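Local coordinates for F5/8 type C domain protein (Bacteroides ovatus, PDB 4ZRX), which is a putative alpha-L-fucosidase that would probably release fucose from glycans, and also carries an F5/8 type C domain that may bind sugar, at residues L244-Y249 with F281-E286; E407-N412 with A436-V441. One frame throughout, in Å; residues are numbered along the deposited sequence. Where two conformers were deposited one is given.

In the fold
The two contacts lie in different parts of one chain and do not touch. Their centres are 39 Å apart, and their nearest atoms about 18 Å. Interaction 1 belongs to the fucosidase region, whose family has a TIM-barrel fold. It packs a turn onto strand 279-290, which pairs with strand 324-328 in the barrel sheet. Interaction 2 joins the inner strands 401-410 and 438-446 of a four-stranded antiparallel sheet. That sheet is separate from the barrel sheet. The two contacts follow one another along the chain. Interaction 1 is a buried, aromatic contact without a direct hydrogen bond; interaction 2 combines backbone bonds with a partly exposed salt bridge.

Interaction 1. Residues L244-Y249 with F281-E286; sequences LTPGIY and FWYPSE
Pro246 packs its ring against two aromatic rings, those of Phe281 and Tyr283. It opens a type I beta turn, Pro246 to Tyr249, in the loop that precedes helix 252-259. Phe281 is in strand 279-290 of the TIM-barrel sheet, and Tyr283 is at a break in that strand. The turn is closed by Tyr249 N bonding to Pro246 O.

The proline can be followed atom by atom. Pro246 CB lies 3.9 Å from Tyr283 CZ and also sits over the rim of one face of the Tyr249 ring. Pro246 CG stands over the centre of the Tyr283 ring in a CH-pi contact, 3.7 Å from the centroid. Pro246 CD makes the second CH-pi contact, over the centre of the Phe281 ring, 3.8 Å from its centroid. Tyr283 CB points toward the turn, and CG is anti to the backbone N (chi1 -170°), beside the carbonyl carbon.

Phe281 has further neighbours. Phe281 CD2 is 3.3 Å from Leu244 O, and Phe281 CE2 is 3.6 Å from Thr245 OG1. Its CE1 meets the edge of the Tyr249 ring at CE2, with the two planes oblique at 51°. Tyr249 OH reaches outside the contact to hydrogen-bond Asp222. One water bridges the segments: it accepts from Gly247 N at 2.8 Å and hydrogen-bonds Tyr283 OH at 3.0 Å.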
ATOM      1  N   LEU A 244       5.994  -8.737  18.578  1.00 22.22           N
ATOM      2  CA  LEU A 244       4.580  -8.362  18.615  1.00 22.12           C
ATOM      3  C   LEU A 244       3.698  -9.591  18.777  1.00 22.92           C
ATOM      4  O   LEU A 244       3.752 -10.476  17.956  1.00 22.39           O
ATOM      5  CB  LEU A 244       4.177  -7.550  17.380  1.00 21.61           C
ATOM      6  CG  LEU A 244       2.764  -6.936  17.412  1.00 21.50           C
ATOM      7  CD1 LEU A 244       2.601  -5.830  18.401  1.00 22.51           C
ATOM      8  CD2 LEU A 244       2.380  -6.468  15.953  1.00 22.09           C
ATOM      9  N   THR A 245       2.854  -9.599  19.810  1.00 23.25           N
ATOM     10  CA  THR A 245       2.050 -10.744  20.139  1.00 24.45           C
ATOM     11  C   THR A 245       0.773 -10.624  19.296  1.00 23.46           C
ATOM     12  O   THR A 245       0.060  -9.605  19.376  1.00 23.84           O
ATOM     13  CB  THR A 245       1.698 -10.802  21.639  1.00 25.46           C
ATOM     14  OG1 THR A 245       2.884 -10.857  22.421  1.00 27.30           O
ATOM     15  CG2 THR A 245       0.833 -12.034  21.903  1.00 26.95           C
ATOM     16  N   PRO A 246       0.439 -11.668  18.532  1.00 24.24           N
ATOM     17  CA  PRO A 246      -0.841 -11.686  17.828  1.00 23.95           C
ATOM     18  C   PRO A 246      -2.004 -11.310  18.703  1.00 25.68           C
ATOM     19  O   PRO A 246      -2.123 -11.810  19.840  1.00 26.08           O
ATOM     20  CB  PRO A 246      -0.947 -13.124  17.310  1.00 23.87           C
ATOM     21  CG  PRO A 246       0.450 -13.455  17.014  1.00 23.55           C
ATOM     22  CD  PRO A 246       1.263 -12.826  18.142  1.00 24.58           C
ATOM     23  N   GLY A 247      -2.860 -10.435  18.177  1.00 25.70           N
ATOM     24  CA  GLY A 247      -3.961  -9.863  18.943  1.00 26.96           C
ATOM     25  C   GLY A 247      -4.989 -10.874  19.425  1.00 27.96           C
ATOM     26  O   GLY A 247      -5.755 -10.607  20.354  1.00 29.89           O
ATOM     27  N   ILE A 248      -5.026 -12.041  18.789  1.00 27.81           N
ATOM     28  CA  ILE A 248      -5.980 -13.061  19.149  1.00 28.98           C
ATOM     29  C   ILE A 248      -5.651 -13.777  20.465  1.00 29.92           C
ATOM     30  O   ILE A 248      -6.483 -14.544  20.942  1.00 31.01           O
ATOM     31  CB  ILE A 248      -6.163 -14.101  18.054  1.00 28.74           C
ATOM     32  CG1 ILE A 248      -4.825 -14.758  17.670  1.00 28.70           C
ATOM     33  CG2 ILE A 248      -6.893 -13.455  16.862  1.00 27.76           C
ATOM     34  CD1 ILE A 248      -5.012 -16.053  17.023  1.00 29.20           C
ATOM     35  N   TYR A 249      -4.446 -13.579  20.990  1.00 29.12           N
ATOM     36  CA  TYR A 249      -4.046 -14.259  22.195  1.00 29.75           C
ATOM     37  C   TYR A 249      -4.473 -13.398  23.362  1.00 30.96           C
ATOM     38  O   TYR A 249      -4.335 -12.181  23.336  1.00 29.17           O
ATOM     39  CB  TYR A 249      -2.536 -14.446  22.249  1.00 29.35           C
ATOM     40  CG  TYR A 249      -1.939 -15.294  21.164  1.00 28.38           C
ATOM     41  CD1 TYR A 249      -2.702 -16.156  20.370  1.00 28.87           C
ATOM     42  CD2 TYR A 249      -0.592 -15.253  20.946  1.00 27.90           C
ATOM     43  CE1 TYR A 249      -2.086 -16.923  19.363  1.00 28.13           C
ATOM     44  CE2 TYR A 249      -0.001 -16.004  19.982  1.00 27.42           C
ATOM     45  CZ  TYR A 249      -0.729 -16.830  19.199  1.00 27.43           C
ATOM     46  OH  TYR A 249      -0.068 -17.587  18.278  1.00 27.59           O
ATOM     47  N   PHE A 281       7.599 -14.607  17.691  1.00 21.98           N
ATOM     48  CA  PHE A 281       6.608 -15.130  16.779  1.00 21.43           C
ATOM     49  C   PHE A 281       7.057 -14.965  15.344  1.00 20.53           C
ATOM     50  O   PHE A 281       7.530 -13.889  15.000  1.00 19.89           O
ATOM     51  CB  PHE A 281       5.246 -14.421  16.964  1.00 21.73           C
ATOM     52  CG  PHE A 281       4.757 -14.389  18.367  1.00 22.64           C
ATOM     53  CD1 PHE A 281       4.026 -15.428  18.892  1.00 24.42           C
ATOM     54  CD2 PHE A 281       5.040 -13.311  19.178  1.00 23.87           C
ATOM     55  CE1 PHE A 281       3.611 -15.388  20.225  1.00 25.49           C
ATOM     56  CE2 PHE A 281       4.639 -13.269  20.484  1.00 24.71           C
ATOM     57  CZ  PHE A 281       3.927 -14.312  21.002  1.00 25.58           C
ATOM     58  N   TRP A 282       6.840 -15.986  14.483  1.00 19.94           N
ATOM     59  CA  TRP A 282       6.958 -15.755  13.033  1.00 18.94           C
ATOM     60  C   TRP A 282       5.590 -15.209  12.620  1.00 18.13           C
ATOM     61  O   TRP A 282       4.536 -15.909  12.623  1.00 18.45           O
ATOM     62  CB  TRP A 282       7.331 -17.008  12.219  1.00 18.81           C
ATOM     63  CG  TRP A 282       7.632 -16.582  10.800  1.00 18.05           C
ATOM     64  CD1 TRP A 282       6.759 -16.438   9.799  1.00 18.03           C
ATOM     65  CD2 TRP A 282       8.897 -16.134  10.289  1.00 17.85           C
ATOM     66  NE1 TRP A 282       7.351 -15.890   8.708  1.00 16.77           N
ATOM     67  CE2 TRP A 282       8.683 -15.736   8.958  1.00 17.25           C
ATOM     68  CE3 TRP A 282      10.182 -16.044  10.818  1.00 18.60           C
ATOM     69  CZ2 TRP A 282       9.718 -15.285   8.132  1.00 17.24           C
ATOM     70  CZ3 TRP A 282      11.221 -15.575   9.991  1.00 18.09           C
ATOM     71  CH2 TRP A 282      10.963 -15.216   8.652  1.00 17.63           C
ATOM     72  N   TYR A 283       5.564 -13.923  12.285  1.00 17.89           N
ATOM     73  CA  TYR A 283       4.275 -13.197  12.138  1.00 17.20           C
ATOM     74  C   TYR A 283       4.565 -12.120  11.136  1.00 16.83           C
ATOM     75  O   TYR A 283       4.885 -11.005  11.491  1.00 16.08           O
ATOM     76  CB  TYR A 283       3.873 -12.687  13.502  1.00 17.79           C
ATOM     77  CG  TYR A 283       2.483 -12.104  13.676  1.00 17.70           C
ATOM     78  CD1 TYR A 283       1.364 -12.653  13.017  1.00 17.92           C
ATOM     79  CD2 TYR A 283       2.264 -11.079  14.593  1.00 18.05           C
ATOM     80  CE1 TYR A 283       0.099 -12.125  13.173  1.00 17.51           C
ATOM     81  CE2 TYR A 283       0.958 -10.538  14.758  1.00 18.05           C
ATOM     82  CZ  TYR A 283      -0.110 -11.098  14.075  1.00 18.68           C
ATOM     83  OH  TYR A 283      -1.404 -10.620  14.298  1.00 19.49           O
ATOM     84  N   PRO A 284       4.466 -12.461   9.856  1.00 15.46           N
ATOM     85  CA  PRO A 284       4.989 -11.605   8.822  1.00 15.32           C
ATOM     86  C   PRO A 284       4.006 -10.587   8.309  1.00 14.90           C
ATOM     87  O   PRO A 284       2.829 -10.822   8.297  1.00 15.23           O
ATOM     88  CB  PRO A 284       5.338 -12.593   7.707  1.00 15.16           C
ATOM     89  CG  PRO A 284       4.289 -13.652   7.829  1.00 15.40           C
ATOM     90  CD  PRO A 284       4.175 -13.820   9.322  1.00 16.72           C
ATOM     91  N   SER A 285       4.566  -9.468   7.891  1.00 14.64           N
ATOM     92  CA  SER A 285       3.836  -8.262   7.513  0.50 14.48           C
ATOM     93  C   SER A 285       3.123  -8.335   6.177  1.00 14.16           C
ATOM     94  O   SER A 285       3.733  -8.771   5.202  1.00 14.28           O
ATOM     95  CB  SER A 285       4.864  -7.124   7.429  0.50 14.31           C
ATOM     96  OG  SER A 285       4.274  -5.934   6.976  0.50 14.31           O
ATOM     97  N   GLU A 286       1.869  -7.863   6.144  1.00 14.03           N
ATOM     98  CA  GLU A 286       1.119  -7.693   4.947  1.00 13.95           C
ATOM     99  C   GLU A 286       0.736  -6.228   4.835  1.00 13.58           C
ATOM    100  O   GLU A 286       0.122  -5.646   5.750  1.00 13.74           O
ATOM    101  CB  GLU A 286      -0.127  -8.573   5.013  1.00 14.64           C
ATOM    102  CG  GLU A 286      -0.930  -8.678   3.723  1.00 15.23           C
ATOM    103  CD  GLU A 286      -2.230  -9.457   3.974  1.00 15.88           C
ATOM    104  OE1 GLU A 286      -3.098  -8.959   4.730  1.00 16.62           O
ATOM    105  OE2 GLU A 286      -2.360 -10.587   3.465  1.00 16.92           O
TER
HETATM  106  O   HOH W   1      -3.450  -8.988  15.799  1.00 28.54           O

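Interaction 2. Residues E407-N412 with A436-V441; sequences EALTDN and ANKLRV
Arg440 CG is anti to its backbone N (chi1 180°), and a bend at chi3 (70°) places NE within bonding distance of Glu407 OE1. Glu407 CG lies beside its own backbone N, and the chain is extended beyond it. The two side chains lie side by side, pointing the same way.

Glu407 OE1 then takes two hydrogen bonds from one guanidinium, as part of a salt bridge. Arg440 NE meets Glu407 OE1 at 2.9 Å, nearly in line with its C-O bond. Arg440 NH2 also lies 2.9 Å from Glu407 OE1, but on the syn side and out of the carboxylate plane. OE1 is in the guanidinium plane, at its edge, while the two flat groups are turned 56° apart.

The backbones form part of an antiparallel sheet within a beta-sandwich. Glu407 and Arg440 are a hydrogen-bonded pair: Glu407 N gives to Arg440 O at 2.8 Å, and Arg440 N to Glu407 O at 2.7 Å. Ala408 and Leu439 are the next, non-hydrogen-bonded pair. Their side chains lie on the other face, where Ala408 CB is 4.0 Å from Leu439 CD1 and 3.8 Å from Ala436 CB. Leu439 also packs on Val455 and Ala457 of strand 450-458 in the second sheet.

Arg442 makes another salt bridge to Glu407 OE1, and Trp414 has a cation-pi contact with Arg440. An alanine in place of Arg440 would probably leave Glu407 OE1 with Arg442 as its main charged partner, and Trp414 without its cation. Glu407 OE1 is shared by two arginines whose nitrogens come close to each other, and its negative charge is likely to offset their repulsion.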
ATOM      1  N   GLU A 407      27.864  -2.762  -3.140  1.00 17.47           N
ATOM      2  CA  GLU A 407      28.766  -1.990  -3.963  1.00 18.23           C
ATOM      3  C   GLU A 407      28.766  -2.535  -5.379  1.00 18.24           C
ATOM      4  O   GLU A 407      28.475  -3.691  -5.598  1.00 17.43           O
ATOM      5  CB  GLU A 407      30.179  -2.045  -3.375  1.00 19.72           C
ATOM      6  CG  GLU A 407      30.223  -1.435  -2.005  1.00 20.71           C
ATOM      7  CD  GLU A 407      31.442  -1.837  -1.211  1.00 23.23           C
ATOM      8  OE1 GLU A 407      32.151  -2.828  -1.547  1.00 24.90           O
ATOM      9  OE2 GLU A 407      31.692  -1.159  -0.220  1.00 24.52           O
ATOM     10  N   ALA A 408      28.996  -1.631  -6.334  1.00 17.84           N
ATOM     11  CA  ALA A 408      29.058  -1.953  -7.760  1.00 18.13           C
ATOM     12  C   ALA A 408      30.403  -1.551  -8.294  1.00 18.51           C
ATOM     13  O   ALA A 408      30.938  -0.459  -7.966  1.00 19.44           O
ATOM     14  CB  ALA A 408      27.963  -1.256  -8.490  1.00 18.69           C
ATOM     15  N   LEU A 409      31.017  -2.472  -9.032  1.00 18.89           N
ATOM     16  CA  LEU A 409      32.323  -2.209  -9.596  1.00 19.61           C
ATOM     17  C   LEU A 409      32.227  -1.451 -10.907  1.00 20.91           C
ATOM     18  O   LEU A 409      31.888  -2.057 -11.984  1.00 21.79           O
ATOM     19  CB  LEU A 409      33.059  -3.499  -9.788  1.00 19.72           C
ATOM     20  CG  LEU A 409      34.482  -3.346 -10.281  1.00 20.28           C
ATOM     21  CD1 LEU A 409      35.286  -2.442  -9.413  1.00 20.78           C
ATOM     22  CD2 LEU A 409      35.152  -4.725 -10.374  1.00 20.83           C
ATOM     23  N   THR A 410      32.598  -0.184 -10.874  1.00 21.28           N
ATOM     24  CA  THR A 410      32.647   0.683 -12.092  1.00 22.39           C
ATOM     25  C   THR A 410      34.018   0.572 -12.749  1.00 23.73           C
ATOM     26  O   THR A 410      34.899  -0.130 -12.214  1.00 23.87           O
ATOM     27  CB  THR A 410      32.373   2.144 -11.760  1.00 22.41           C
ATOM     28  OG1 THR A 410      33.546   2.708 -11.097  1.00 21.94           O
ATOM     29  CG2 THR A 410      31.172   2.278 -10.894  1.00 22.00           C
ATOM     30  N   ASP A 411      34.199   1.281 -13.881  1.00 25.17           N
ATOM     31  CA  ASP A 411      35.476   1.481 -14.570  0.50 26.96           C
ATOM     32  C   ASP A 411      36.497   2.174 -13.672  1.00 26.17           C
ATOM     33  O   ASP A 411      37.681   2.114 -13.926  1.00 26.93           O
ATOM     34  CB  ASP A 411      35.312   2.286 -15.917  0.50 29.45           C
ATOM     35  CG  ASP A 411      34.731   3.733 -15.750  0.50 31.27           C
ATOM     36  OD1 ASP A 411      34.781   4.351 -14.678  0.50 33.61           O
ATOM     37  OD2 ASP A 411      34.189   4.297 -16.735  0.50 34.66           O
ATOM     38  N   ASN A 412      35.991   2.880 -12.663  1.00 24.02           N
ATOM     39  CA  ASN A 412      36.886   3.662 -11.778  1.00 22.86           C
ATOM     40  C   ASN A 412      36.782   3.212 -10.309  1.00 22.02           C
ATOM     41  O   ASN A 412      36.978   4.048  -9.426  1.00 21.84           O
ATOM     42  CB  ASN A 412      36.574   5.130 -11.952  1.00 23.42           C
ATOM     43  CG  ASN A 412      37.737   6.061 -11.584  1.00 23.28           C
ATOM     44  OD1 ASN A 412      38.813   5.618 -11.255  1.00 23.43           O
ATOM     45  ND2 ASN A 412      37.531   7.349 -11.760  1.00 24.18           N
ATOM     46  N   ALA A 436      28.309  -0.980 -14.401  1.00 23.24           N
ATOM     47  CA  ALA A 436      29.150  -1.840 -13.568  1.00 22.04           C
ATOM     48  C   ALA A 436      29.323  -3.228 -14.138  1.00 22.52           C
ATOM     49  O   ALA A 436      28.449  -3.696 -14.902  1.00 21.39           O
ATOM     50  CB  ALA A 436      28.564  -1.950 -12.197  1.00 21.92           C
ATOM     51  N   ASN A 437      30.371  -3.925 -13.697  1.00 21.96           N
ATOM     52  CA  ASN A 437      30.641  -5.306 -14.193  1.00 23.67           C
ATOM     53  C   ASN A 437      30.636  -6.358 -13.083  1.00 22.77           C
ATOM     54  O   ASN A 437      30.635  -7.561 -13.381  1.00 23.08           O
ATOM     55  CB  ASN A 437      31.893  -5.335 -15.042  1.00 24.97           C
ATOM     56  CG  ASN A 437      33.174  -5.095 -14.227  1.00 26.92           C
ATOM     57  OD1 ASN A 437      33.529  -5.889 -13.391  1.00 28.67           O
ATOM     58  ND2 ASN A 437      33.826  -3.981 -14.447  1.00 28.08           N
ATOM     59  N   LYS A 438      30.576  -5.923 -11.831  1.00 21.85           N
ATOM     60  CA  LYS A 438      30.424  -6.774 -10.708  1.00 21.55           C
ATOM     61  C   LYS A 438      29.616  -6.052  -9.634  1.00 21.37           C
ATOM     62  O   LYS A 438      29.570  -4.821  -9.582  1.00 20.64           O
ATOM     63  CB  LYS A 438      31.768  -7.182 -10.124  1.00 23.28           C
ATOM     64  CG  LYS A 438      32.628  -8.175 -11.025  1.00 25.23           C
ATOM     65  CD  LYS A 438      33.925  -8.482 -10.340  1.00 27.53           C
ATOM     66  CE  LYS A 438      34.735  -9.686 -10.977  1.00 30.48           C
ATOM     67  NZ  LYS A 438      34.826  -9.787 -12.461  1.00 32.64           N
ATOM     68  N   LEU A 439      29.041  -6.854  -8.740  1.00 20.83           N
ATOM     69  CA  LEU A 439      28.385  -6.371  -7.565  1.00 21.64           C
ATOM     70  C   LEU A 439      29.011  -7.039  -6.395  1.00 21.90           C
ATOM     71  O   LEU A 439      29.445  -8.213  -6.465  1.00 23.79           O
ATOM     72  CB  LEU A 439      26.916  -6.770  -7.691  1.00 23.32           C
ATOM     73  CG  LEU A 439      25.823  -5.948  -7.184  1.00 24.85           C
ATOM     74  CD1 LEU A 439      25.779  -4.489  -7.622  1.00 24.30           C
ATOM     75  CD2 LEU A 439      24.531  -6.708  -7.562  1.00 24.98           C
ATOM     76  N   ARG A 440      29.116  -6.343  -5.293  1.00 20.66           N
ATOM     77  CA  ARG A 440      29.622  -6.942  -4.062  1.00 20.25           C
ATOM     78  C   ARG A 440      28.624  -6.681  -2.960  1.00 20.96           C
ATOM     79  O   ARG A 440      28.157  -5.546  -2.838  1.00 21.40           O
ATOM     80  CB  ARG A 440      30.964  -6.322  -3.687  1.00 21.38           C
ATOM     81  CG  ARG A 440      31.560  -6.878  -2.434  1.00 22.51           C
ATOM     82  CD  ARG A 440      33.055  -6.714  -2.396  1.00 23.77           C
ATOM     83  NE  ARG A 440      33.438  -5.328  -2.233  1.00 24.32           N
ATOM     84  CZ  ARG A 440      34.665  -4.833  -2.339  1.00 24.39           C
ATOM     85  NH1 ARG A 440      35.700  -5.613  -2.612  1.00 25.83           N
ATOM     86  NH2 ARG A 440      34.851  -3.548  -2.156  1.00 25.86           N
ATOM     87  N   VAL A 441      28.324  -7.707  -2.149  1.00 20.01           N
ATOM     88  CA  VAL A 441      27.436  -7.574  -1.016  1.00 19.00           C
ATOM     89  C   VAL A 441      28.240  -7.940   0.203  1.00 18.71           C
ATOM     90  O   VAL A 441      29.017  -8.897   0.205  1.00 18.84           O
ATOM     91  CB  VAL A 441      26.237  -8.541  -1.126  1.00 18.45           C
ATOM     92  CG1 VAL A 441      25.307  -8.409   0.095  1.00 18.99           C
ATOM     93  CG2 VAL A 441      25.502  -8.284  -2.432  1.00 18.67           C
TER